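Local structure of Alpha/beta hydrolase family protein (Bacillus anthracis, 3OOS) at residues Y211-R214 with Q215-F219; I226-G229 with K230-Q234; E82-R85 with E86-I90. The protein is of uncertain specific function but probably acts as a hydrolase of the alpha/beta hydrolase fold family. One frame throughout, in Å; residues are numbered along the deposited sequence.

Interaction 1. Residues Y211-R214 with Q215-F219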
ATOM      1  N   TYR A 211      15.364   5.521  -2.591  1.00 12.98           N
ATOM      2  CA  TYR A 211      14.267   4.993  -3.400  1.00 11.62           C
ATOM      3  C   TYR A 211      14.169   5.644  -4.781  1.00 11.22           C
ATOM      4  O   TYR A 211      13.890   6.838  -4.898  1.00 11.13           O
ATOM      5  CB  TYR A 211      12.922   5.064  -2.657  1.00 11.28           C
ATOM      6  CG  TYR A 211      11.766   4.594  -3.514  1.00 10.50           C
ATOM      7  CD1 TYR A 211      11.716   3.282  -3.985  1.00 10.12           C
ATOM      8  CD2 TYR A 211      10.738   5.467  -3.874  1.00 10.65           C
ATOM      9  CE1 TYR A 211      10.669   2.842  -4.785  1.00 10.18           C
ATOM     10  CE2 TYR A 211       9.682   5.037  -4.681  1.00 10.15           C
ATOM     11  CZ  TYR A 211       9.656   3.721  -5.130  1.00  9.97           C
ATOM     12  OH  TYR A 211       8.626   3.280  -5.925  1.00  9.62           O
ATOM     13  N   ASP A 212      14.405   4.837  -5.815  1.00 10.52           N
ATOM     14  CA  ASP A 212      14.296   5.274  -7.206  1.00 10.33           C
ATOM     15  C   ASP A 212      14.326   4.050  -8.112  1.00 10.13           C
ATOM     16  O   ASP A 212      15.335   3.348  -8.185  1.00 10.17           O
ATOM     17  CB  ASP A 212      15.435   6.242  -7.568  1.00 10.53           C
ATOM     18  CG  ASP A 212      15.263   6.880  -8.942  1.00 11.06           C
ATOM     19  OD1 ASP A 212      14.240   6.625  -9.616  1.00 10.97           O
ATOM     20  OD2 ASP A 212      16.161   7.653  -9.347  1.00 12.29           O
ATOM     21  N   VAL A 213      13.205   3.802  -8.789  1.00  9.81           N
ATOM     22  CA  VAL A 213      13.086   2.686  -9.730  1.00  9.44           C
ATOM     23  C   VAL A 213      12.706   3.153 -11.144  1.00  9.49           C
ATOM     24  O   VAL A 213      12.331   2.343 -11.985  1.00  9.22           O
ATOM     25  CB  VAL A 213      12.077   1.608  -9.231  1.00  9.53           C
ATOM     26  CG1 VAL A 213      12.562   0.976  -7.926  1.00 10.00           C
ATOM     27  CG2 VAL A 213      10.664   2.192  -9.071  1.00  9.49           C
ATOM     28  N   ARG A 214      12.822   4.454 -11.403  1.00  9.56           N
ATOM     29  CA  ARG A 214      12.358   5.032 -12.674  1.00  9.71           C
ATOM     30  C   ARG A 214      12.920   4.342 -13.915  1.00 10.25           C
ATOM     31  O   ARG A 214      12.173   4.021 -14.839  1.00 10.39           O
ATOM     32  CB  ARG A 214      12.655   6.531 -12.737  1.00  9.92           C
ATOM     33  CG  ARG A 214      11.738   7.371 -11.863  1.00 10.03           C
ATOM     34  CD  ARG A 214      12.199   8.820 -11.820  1.00 10.89           C
ATOM     35  NE  ARG A 214      13.471   8.968 -11.109  1.00 12.73           N
ATOM     36  CZ  ARG A 214      14.109  10.123 -10.936  1.00 13.86           C
ATOM     37  NH1 ARG A 214      13.602  11.251 -11.422  1.00 14.87           N
ATOM     38  NH2 ARG A 214      15.259  10.152 -10.271  1.00 15.10           N
ATOM     39  N   GLN A 215      14.231   4.122 -13.936  1.00 10.42           N
ATOM     40  CA  GLN A 215      14.865   3.514 -15.102  1.00 10.87           C
ATOM     41  C   GLN A 215      14.492   2.042 -15.232  1.00 10.67           C
ATOM     42  O   GLN A 215      14.248   1.548 -16.334  1.00 10.98           O
ATOM     43  CB  GLN A 215      16.386   3.698 -15.071  1.00 11.51           C
ATOM     44  CG  GLN A 215      16.848   5.151 -15.215  1.00 13.70           C
ATOM     45  CD  GLN A 215      16.407   5.798 -16.528  1.00 17.29           C
ATOM     46  OE1 GLN A 215      16.413   5.163 -17.587  1.00 19.57           O
ATOM     47  NE2 GLN A 215      16.026   7.070 -16.459  1.00 19.15           N
ATOM     48  N   LYS A 216      14.419   1.351 -14.099  1.00 10.23           N
ATOM     49  CA  LYS A 216      14.067  -0.063 -14.105  1.00 10.05           C
ATOM     50  C   LYS A 216      12.628  -0.309 -14.559  1.00  9.79           C
ATOM     51  O   LYS A 216      12.333  -1.372 -15.101  1.00  9.88           O
ATOM     52  CB  LYS A 216      14.339  -0.708 -12.743  1.00 10.14           C
ATOM     53  CG  LYS A 216      15.821  -1.010 -12.508  1.00 10.67           C
ATOM     54  CD  LYS A 216      16.067  -1.842 -11.241  1.00 11.32           C
ATOM     55  CE  LYS A 216      15.782  -1.064  -9.960  1.00 11.32           C
ATOM     56  NZ  LYS A 216      16.643   0.156  -9.816  1.00 11.35           N
ATOM     57  N   LEU A 217      11.745   0.673 -14.368  1.00  9.89           N
ATOM     58  CA  LEU A 217      10.341   0.515 -14.777  1.00  9.82           C
ATOM     59  C   LEU A 217      10.170   0.299 -16.283  1.00 10.23           C
ATOM     60  O   LEU A 217       9.208  -0.340 -16.716  1.00 10.42           O
ATOM     61  CB  LEU A 217       9.481   1.697 -14.322  1.00  9.93           C
ATOM     62  CG  LEU A 217       9.183   1.820 -12.825  1.00  9.73           C
ATOM     63  CD1 LEU A 217       8.160   2.919 -12.614  1.00 10.34           C
ATOM     64  CD2 LEU A 217       8.695   0.505 -12.217  1.00 10.07           C
ATOM     65  N   LYS A 218      11.113   0.822 -17.066  1.00 10.54           N
ATOM     66  CA  LYS A 218      11.085   0.685 -18.521  0.50 10.87           C
ATOM     67  C   LYS A 218      11.255  -0.773 -18.956  1.00 10.98           C
ATOM     68  O   LYS A 218      10.972  -1.130 -20.105  1.00 11.10           O
ATOM     69  CB  LYS A 218      12.168   1.568 -19.154  0.50 10.99           C
ATOM     70  CG  LYS A 218      12.002   3.056 -18.859  0.50 11.61           C
ATOM     71  CD  LYS A 218      13.173   3.875 -19.383  0.50 12.79           C
ATOM     72  CE  LYS A 218      12.806   5.347 -19.493  0.50 13.71           C
ATOM     73  NZ  LYS A 218      13.993   6.213 -19.721  0.50 14.58           N
ATOM     74  N   PHE A 219      11.713  -1.614 -18.031  1.00 10.89           N
ATOM     75  CA  PHE A 219      11.960  -3.026 -18.321  1.00 11.22           C
ATOM     76  C   PHE A 219      10.967  -3.960 -17.625  1.00 11.29           C
ATOM     77  O   PHE A 219      11.111  -5.184 -17.676  1.00 11.67           O
ATOM     78  CB  PHE A 219      13.417  -3.385 -18.001  1.00 11.22           C
ATOM     79  CG  PHE A 219      14.411  -2.549 -18.758  1.00 11.62           C
ATOM     80  CD1 PHE A 219      14.731  -2.856 -20.077  1.00 12.14           C
ATOM     81  CD2 PHE A 219      14.994  -1.427 -18.170  1.00 12.04           C
ATOM     82  CE1 PHE A 219      15.633  -2.072 -20.793  1.00 12.44           C
ATOM     83  CE2 PHE A 219      15.901  -0.640 -18.880  1.00 12.27           C
ATOM     84  CZ  PHE A 219      16.220  -0.963 -20.191  1.00 12.17           C
TER
HETATM   85  O   HOH W   1      15.931   0.190  -6.979  1.00 21.51           O
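Ahead of the turn in which Leu217 bonds back to Val213, Arg214 and Asp212 form a salt bridge. The guanidinium grips the carboxylate side-on: Arg214 NE reaches Asp212 OD1 at 2.9 Å, and Arg214 NH2 reaches Asp212 OD2 at 2.8 Å in a nearly straight bond (N-H...O 172°). The carboxylate carbon lies at the guanidinium edge, in its plane, but the carboxylate itself is tilted, since NH2 meets OD2 from above the carboxylate plane. A bend at chi3 (-68°) folds the arginine back toward the aspartate. Asp212 OD1 also accepts from Arg214 N at 3.1 Å; this donor and NE come from opposite faces of the carboxylate plane, so one oxygen is held by backbone and side chain together. The chain then enters the turn, where Leu217 N donates to Val213 O at 3.0 Å and closes the short, weakly bonded helix at 214-217. A second, weak bond from Leu217 N to Arg214 O is longer. Lys216 NZ is linked to Asp212 O through a water, the water-to-carbonyl part being weak. Packing is modest. Val213 CG2 lies 4.1 Å from Leu217 CG, the two branched side chains crossing at a slant, and Leu217 continues inward against Leu106 of helix 100-112 and Leu246 of helix 237-246. With its side-chain oxygen bonded to the backbone N two residues on, Asp212 forms an Asx turn that leads the chain into the short helix preceding strand 224-229.

Interaction 2. Residues I226-G229 with K230-Q234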
ATOM      1  N   ILE A 226      -2.264   1.111 -12.946  1.00  9.62           N
ATOM      2  CA  ILE A 226      -1.925   2.257 -12.104  1.00  9.34           C
ATOM      3  C   ILE A 226      -3.178   3.095 -11.883  1.00  9.34           C
ATOM      4  O   ILE A 226      -3.967   3.282 -12.800  1.00  9.48           O
ATOM      5  CB  ILE A 226      -0.816   3.139 -12.765  1.00  9.52           C
ATOM      6  CG1 ILE A 226       0.281   2.284 -13.434  1.00  9.21           C
ATOM      7  CG2 ILE A 226      -0.233   4.145 -11.770  1.00  9.15           C
ATOM      8  CD1 ILE A 226       0.956   1.238 -12.527  1.00  9.33           C
ATOM      9  N   TYR A 227      -3.374   3.588 -10.664  1.00  9.19           N
ATOM     10  CA  TYR A 227      -4.509   4.472 -10.387  1.00  9.28           C
ATOM     11  C   TYR A 227      -4.123   5.499  -9.330  1.00  9.35           C
ATOM     12  O   TYR A 227      -3.161   5.303  -8.583  1.00  9.35           O
ATOM     13  CB  TYR A 227      -5.757   3.677  -9.946  1.00  9.37           C
ATOM     14  CG  TYR A 227      -5.669   3.164  -8.523  1.00  9.42           C
ATOM     15  CD1 TYR A 227      -6.023   3.979  -7.445  1.00  9.76           C
ATOM     16  CD2 TYR A 227      -5.213   1.873  -8.253  1.00  9.66           C
ATOM     17  CE1 TYR A 227      -5.924   3.525  -6.138  1.00  9.93           C
ATOM     18  CE2 TYR A 227      -5.119   1.404  -6.946  1.00  9.94           C
ATOM     19  CZ  TYR A 227      -5.474   2.238  -5.895  1.00  9.70           C
ATOM     20  OH  TYR A 227      -5.370   1.794  -4.597  1.00 10.56           O
ATOM     21  N   CYS A 228      -4.887   6.584  -9.263  1.00  9.55           N
ATOM     22  CA  CYS A 228      -4.655   7.626  -8.272  1.00  9.79           C
ATOM     23  C   CYS A 228      -5.864   8.538  -8.187  1.00 10.16           C
ATOM     24  O   CYS A 228      -6.540   8.782  -9.190  1.00 10.21           O
ATOM     25  CB  CYS A 228      -3.423   8.455  -8.651  1.00  9.95           C
ATOM     26  SG  CYS A 228      -2.783   9.530  -7.343  1.00 10.48           S
ATOM     27  N   GLY A 229      -6.132   9.031  -6.982  1.00 10.17           N
ATOM     28  CA  GLY A 229      -7.109  10.101  -6.795  1.00 10.67           C
ATOM     29  C   GLY A 229      -6.551  11.400  -7.343  1.00 11.25           C
ATOM     30  O   GLY A 229      -5.385  11.733  -7.106  1.00 11.00           O
ATOM     31  N   LYS A 230      -7.389  12.126  -8.079  1.00 11.72           N
ATOM     32  CA  LYS A 230      -7.006  13.411  -8.665  0.50 12.17           C
ATOM     33  C   LYS A 230      -6.447  14.363  -7.608  1.00 12.18           C
ATOM     34  O   LYS A 230      -5.485  15.101  -7.865  1.00 12.34           O
ATOM     35  CB  LYS A 230      -8.211  14.049  -9.364  0.50 12.54           C
ATOM     36  CG  LYS A 230      -7.948  15.428  -9.956  0.50 13.46           C
ATOM     37  CD  LYS A 230      -9.224  16.051 -10.490  0.50 15.07           C
ATOM     38  CE  LYS A 230      -8.933  17.356 -11.198  0.50 16.13           C
ATOM     39  NZ  LYS A 230     -10.103  17.831 -11.985  0.50 16.73           N
ATOM     40  N   HIS A 231      -7.043  14.328  -6.420  1.00 12.02           N
ATOM     41  CA  HIS A 231      -6.724  15.281  -5.363  1.00 12.04           C
ATOM     42  C   HIS A 231      -5.772  14.758  -4.286  1.00 11.68           C
ATOM     43  O   HIS A 231      -5.645  15.369  -3.223  1.00 11.58           O
ATOM     44  CB  HIS A 231      -8.020  15.784  -4.719  1.00 12.31           C
ATOM     45  CG  HIS A 231      -9.027  16.290  -5.704  1.00 13.68           C
ATOM     46  ND1 HIS A 231      -8.916  17.519  -6.318  1.00 14.66           N
ATOM     47  CD2 HIS A 231     -10.167  15.733  -6.179  1.00 14.63           C
ATOM     48  CE1 HIS A 231      -9.943  17.698  -7.130  1.00 15.58           C
ATOM     49  NE2 HIS A 231     -10.718  16.629  -7.064  1.00 15.82           N
ATOM     50  N   ASP A 232      -5.101  13.641  -4.563  1.00 11.37           N
ATOM     51  CA  ASP A 232      -4.143  13.064  -3.616  1.00 11.18           C
ATOM     52  C   ASP A 232      -3.043  14.078  -3.280  1.00 11.41           C
ATOM     53  O   ASP A 232      -2.417  14.640  -4.179  1.00 11.74           O
ATOM     54  CB  ASP A 232      -3.534  11.779  -4.193  1.00 11.19           C
ATOM     55  CG  ASP A 232      -3.008  10.835  -3.119  1.00 11.10           C
ATOM     56  OD1 ASP A 232      -2.714  11.280  -1.986  1.00 11.59           O
ATOM     57  OD2 ASP A 232      -2.874   9.632  -3.422  1.00 10.98           O
ATOM     58  N   VAL A 233      -2.834  14.318  -1.987  1.00 11.34           N
ATOM     59  CA  VAL A 233      -1.814  15.273  -1.531  1.00 11.72           C
ATOM     60  C   VAL A 233      -0.568  14.601  -0.947  1.00 11.13           C
ATOM     61  O   VAL A 233       0.321  15.280  -0.433  1.00 11.25           O
ATOM     62  CB  VAL A 233      -2.385  16.324  -0.527  1.00 11.90           C
ATOM     63  CG1 VAL A 233      -3.465  17.164  -1.191  1.00 13.50           C
ATOM     64  CG2 VAL A 233      -2.914  15.657   0.738  1.00 12.90           C
ATOM     65  N   GLN A 234      -0.504  13.274  -1.016  1.00 10.61           N
ATOM     66  CA  GLN A 234       0.675  12.561  -0.526  1.00 10.42           C
ATOM     67  C   GLN A 234       1.655  12.316  -1.673  1.00 10.22           C
ATOM     68  O   GLN A 234       2.691  12.979  -1.744  1.00 10.23           O
ATOM     69  CB  GLN A 234       0.282  11.286   0.227  1.00 10.48           C
ATOM     70  CG  GLN A 234      -0.361  11.596   1.581  1.00 11.33           C
ATOM     71  CD  GLN A 234      -0.755  10.359   2.359  1.00 12.35           C
ATOM     72  OE1 GLN A 234       0.072   9.491   2.640  1.00 15.34           O
ATOM     73  NE2 GLN A 234      -2.024  10.280   2.723  1.00 12.19           N
TER
HETATM   74  O   HOH W   2      -4.906   8.162  -4.490  1.00 11.96           O
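Asp232 turns its side chain back toward the end of strand 224-229, where Cys228 lies alongside it. Cys228 SG is 3.9 Å from both CB and OD2 of Asp232, a van der Waals contact in which the sulfur flanks the stem and one oxygen of the acid. Both side chains point their outer groups away from their own backbone nitrogens (chi1 -166° for the cysteine, -156° for the aspartate), and this brings sulfur and carboxylate together across the bend. The backbone between them is a type I beta turn from Gly229 to Asp232. Asp232 N donates to Gly229 O at 3.2 Å in a fairly straight bond, although the donor stands well above the carbonyl plane. Lys230 and His231 occupy the corners and point away from the strand. In one of two modelled lysine conformers, Lys230 CG lies over the centre of one face of the His231 ring, 4.1 Å above its plane; the imidazole also meets the ring of Tyr178 at a shallow angle. Asp232 OD2 accepts from a water at 2.7 Å, and that water in turn accepts from Gly229 N at 2.9 Å. Asp232 OD1 takes Gln234 N at 3.1 Å, from above the carboxylate plane, in an Asx turn, and also bonds to His260 ND1, which should restrict the rotation of the carboxylate. An acid just beyond this strand, bonded to a histidine and near, though not touching, a probable nucleophile elbow (Gly97, Ser99, Gly101), is consistent with Asp232 being the acid of a catalytic triad.

Interaction 3. Residues E82-R85 with E86-I90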
ATOM      1  N   GLU A  82       7.917 -13.823  -1.751  1.00  7.95           N
ATOM      2  CA  GLU A  82       8.237 -14.922  -2.655  1.00  8.12           C
ATOM      3  C   GLU A  82       8.251 -16.269  -1.930  1.00  8.21           C
ATOM      4  O   GLU A  82       7.778 -17.276  -2.467  1.00  8.32           O
ATOM      5  CB  GLU A  82       9.565 -14.651  -3.366  1.00  8.20           C
ATOM      6  CG  GLU A  82       9.432 -13.660  -4.511  1.00  9.06           C
ATOM      7  CD  GLU A  82       8.717 -14.257  -5.709  1.00  9.74           C
ATOM      8  OE1 GLU A  82       9.393 -14.897  -6.542  1.00 10.73           O
ATOM      9  OE2 GLU A  82       7.479 -14.092  -5.810  1.00 10.18           O
ATOM     10  N   ALA A  83       8.765 -16.276  -0.700  1.00  8.34           N
ATOM     11  CA  ALA A  83       8.773 -17.483   0.124  1.00  8.34           C
ATOM     12  C   ALA A  83       7.351 -17.918   0.485  1.00  8.22           C
ATOM     13  O   ALA A  83       7.056 -19.113   0.510  1.00  8.85           O
ATOM     14  CB  ALA A  83       9.619 -17.275   1.385  1.00  8.53           C
ATOM     15  N   ILE A  84       6.478 -16.949   0.754  1.00  7.93           N
ATOM     16  CA  ILE A  84       5.068 -17.241   1.031  1.00  7.70           C
ATOM     17  C   ILE A  84       4.414 -17.834  -0.215  1.00  7.76           C
ATOM     18  O   ILE A  84       3.745 -18.869  -0.140  1.00  7.89           O
ATOM     19  CB  ILE A  84       4.306 -15.985   1.521  1.00  7.53           C
ATOM     20  CG1 ILE A  84       4.850 -15.554   2.890  1.00  7.57           C
ATOM     21  CG2 ILE A  84       2.789 -16.241   1.579  1.00  7.79           C
ATOM     22  CD1 ILE A  84       4.387 -14.184   3.352  1.00  8.21           C
ATOM     23  N   ARG A  85       4.626 -17.184  -1.358  1.00  7.68           N
ATOM     24  CA  ARG A  85       4.119 -17.689  -2.637  1.00  7.93           C
ATOM     25  C   ARG A  85       4.536 -19.147  -2.887  1.00  8.21           C
ATOM     26  O   ARG A  85       3.696 -19.987  -3.230  1.00  7.94           O
ATOM     27  CB  ARG A  85       4.562 -16.786  -3.796  1.00  7.92           C
ATOM     28  CG  ARG A  85       3.959 -17.196  -5.144  1.00  8.13           C
ATOM     29  CD  ARG A  85       4.635 -16.509  -6.344  1.00  8.40           C
ATOM     30  NE  ARG A  85       6.102 -16.569  -6.320  1.00  8.50           N
ATOM     31  CZ  ARG A  85       6.832 -17.671  -6.505  1.00  9.36           C
ATOM     32  NH1 ARG A  85       6.252 -18.850  -6.718  1.00 10.20           N
ATOM     33  NH2 ARG A  85       8.156 -17.595  -6.467  1.00 10.15           N
ATOM     34  N   GLU A  86       5.824 -19.431  -2.698  0.50  8.33           N
ATOM     35  CA  GLU A  86       6.372 -20.778  -2.880  0.50  8.76           C
ATOM     36  C   GLU A  86       5.787 -21.792  -1.894  0.50  8.79           C
ATOM     37  O   GLU A  86       5.514 -22.935  -2.263  0.50  8.88           O
ATOM     38  CB  GLU A  86       7.898 -20.753  -2.765  0.50  9.04           C
ATOM     39  CG  GLU A  86       8.596 -20.040  -3.916  0.50 10.39           C
ATOM     40  CD  GLU A  86       8.705 -20.901  -5.158  0.50 11.90           C
ATOM     41  OE1 GLU A  86       8.716 -22.144  -5.027  0.50 12.97           O
ATOM     42  OE2 GLU A  86       8.790 -20.336  -6.266  0.50 13.69           O
ATOM     43  N   ALA A  87       5.593 -21.362  -0.648  1.00  8.75           N
ATOM     44  CA  ALA A  87       5.033 -22.215   0.407  1.00  8.79           C
ATOM     45  C   ALA A  87       3.549 -22.512   0.169  1.00  8.91           C
ATOM     46  O   ALA A  87       3.022 -23.514   0.656  1.00  9.26           O
ATOM     47  CB  ALA A  87       5.245 -21.581   1.778  1.00  8.67           C
ATOM     48  N   LEU A  88       2.893 -21.644  -0.600  1.00  8.85           N
ATOM     49  CA  LEU A  88       1.510 -21.859  -1.022  1.00  8.89           C
ATOM     50  C   LEU A  88       1.419 -22.664  -2.322  1.00  9.28           C
ATOM     51  O   LEU A  88       0.320 -22.914  -2.821  1.00  9.29           O
ATOM     52  CB  LEU A  88       0.803 -20.510  -1.204  1.00  8.66           C
ATOM     53  CG  LEU A  88       0.436 -19.756   0.074  1.00  8.50           C
ATOM     54  CD1 LEU A  88       0.133 -18.293  -0.212  1.00  8.89           C
ATOM     55  CD2 LEU A  88      -0.742 -20.443   0.760  1.00  9.07           C
ATOM     56  N   TYR A  89       2.572 -23.061  -2.866  1.00  9.36           N
ATOM     57  CA  TYR A  89       2.628 -23.777  -4.149  1.00  9.71           C
ATOM     58  C   TYR A  89       1.863 -23.033  -5.253  1.00 10.12           C
ATOM     59  O   TYR A  89       1.137 -23.627  -6.058  1.00 10.51           O
ATOM     60  CB  TYR A  89       2.176 -25.241  -3.989  1.00  9.81           C
ATOM     61  CG  TYR A  89       3.265 -26.105  -3.403  1.00  9.55           C
ATOM     62  CD1 TYR A  89       4.118 -26.831  -4.232  1.00  9.88           C
ATOM     63  CD2 TYR A  89       3.469 -26.170  -2.022  1.00  9.80           C
ATOM     64  CE1 TYR A  89       5.135 -27.613  -3.707  1.00 10.39           C
ATOM     65  CE2 TYR A  89       4.491 -26.950  -1.485  1.00 10.39           C
ATOM     66  CZ  TYR A  89       5.320 -27.667  -2.339  1.00 10.79           C
ATOM     67  OH  TYR A  89       6.334 -28.449  -1.837  1.00 12.24           O
ATOM     68  N   ILE A  90       2.039 -21.714  -5.256  1.00 10.34           N
ATOM     69  CA  ILE A  90       1.482 -20.835  -6.277  1.00 10.53           C
ATOM     70  C   ILE A  90       2.623 -20.467  -7.219  1.00 10.99           C
ATOM     71  O   ILE A  90       3.672 -20.009  -6.774  1.00 11.15           O
ATOM     72  CB  ILE A  90       0.851 -19.570  -5.639  1.00 10.34           C
ATOM     73  CG1 ILE A  90      -0.448 -19.930  -4.905  1.00 10.31           C
ATOM     74  CG2 ILE A  90       0.602 -18.477  -6.688  1.00 10.38           C
ATOM     75  CD1 ILE A  90      -1.021 -18.796  -4.050  1.00 10.61           C
TER
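A Schellman motif ends helix 74-87, with Arg85 and Ile90 as its bonded pair: Ile90 N donates to Arg85 O at 3.1 Å, and inside that loop Tyr89 N donates to Glu86 O at 3.0 Å. Tyr89, with positive phi (52°), is the residue that leaves the helical path. Before it the regular helix bonds run on, from Glu86 N to Glu82 O, from Ala87 N to Ala83 O and from Leu88 N to Ile84 O. Beyond Tyr89 the chain turns so that Ile90 O comes within 2.8 Å of Arg85 NH1, at the edge of the guanidinium. Arg85 thus holds Ile90 twice, its carbonyl taking the N-H and its NH1 the carbonyl. The helix packs on the central sheet, as helices flank the sheet in the alpha/beta hydrolase fold: Ile84 and Leu88, side by side with Ile84 CG2 3.8 Å from Leu88 CD1, rest on Val55, Tyr53 and Trp93 of strands 51-55 and 93-98, and Ala87 on strand 4-10. Arg85 CG lies opposite the backbone N (chi1 -175°), and a bend at chi3 (48°) sets the guanidinium beside the preceding turn, in a salt-bridge network with Glu82 and Glu86. Arg85 NE meets Glu82 OE2 at 2.9 Å in an almost linear bond, and NH2 takes Glu82 OE1, a side-on grip on a carboxylate further held by Tyr108 and Ser115. Less certainly, in one of two modelled Glu86 conformers, Glu86 OE2 accepts from Arg85 NH2 at 2.8 Å on its anti lone pair and from NH1 from above the carboxylate plane.

All three contacts are local turns or helix ends within one alpha/beta hydrolase fold, and none touches another. Interaction 2 is the buried one, at the end of a central-sheet strand, where a histidine, a water and a backbone N-H hold a single carboxylate. Interactions 1 and 3 are only partly buried and rely on arginine-carboxylate salt bridges, one where a short helix starts, the other where a long helix stops. Interaction 1 precedes interaction 2 in the chain, helix 214-217 and strand 224-229 being successive elements, yet their centres are about 20 Å apart. Interactions 2 and 3 lie on opposite sides of the chain's centre, with centres about 32 Å apart.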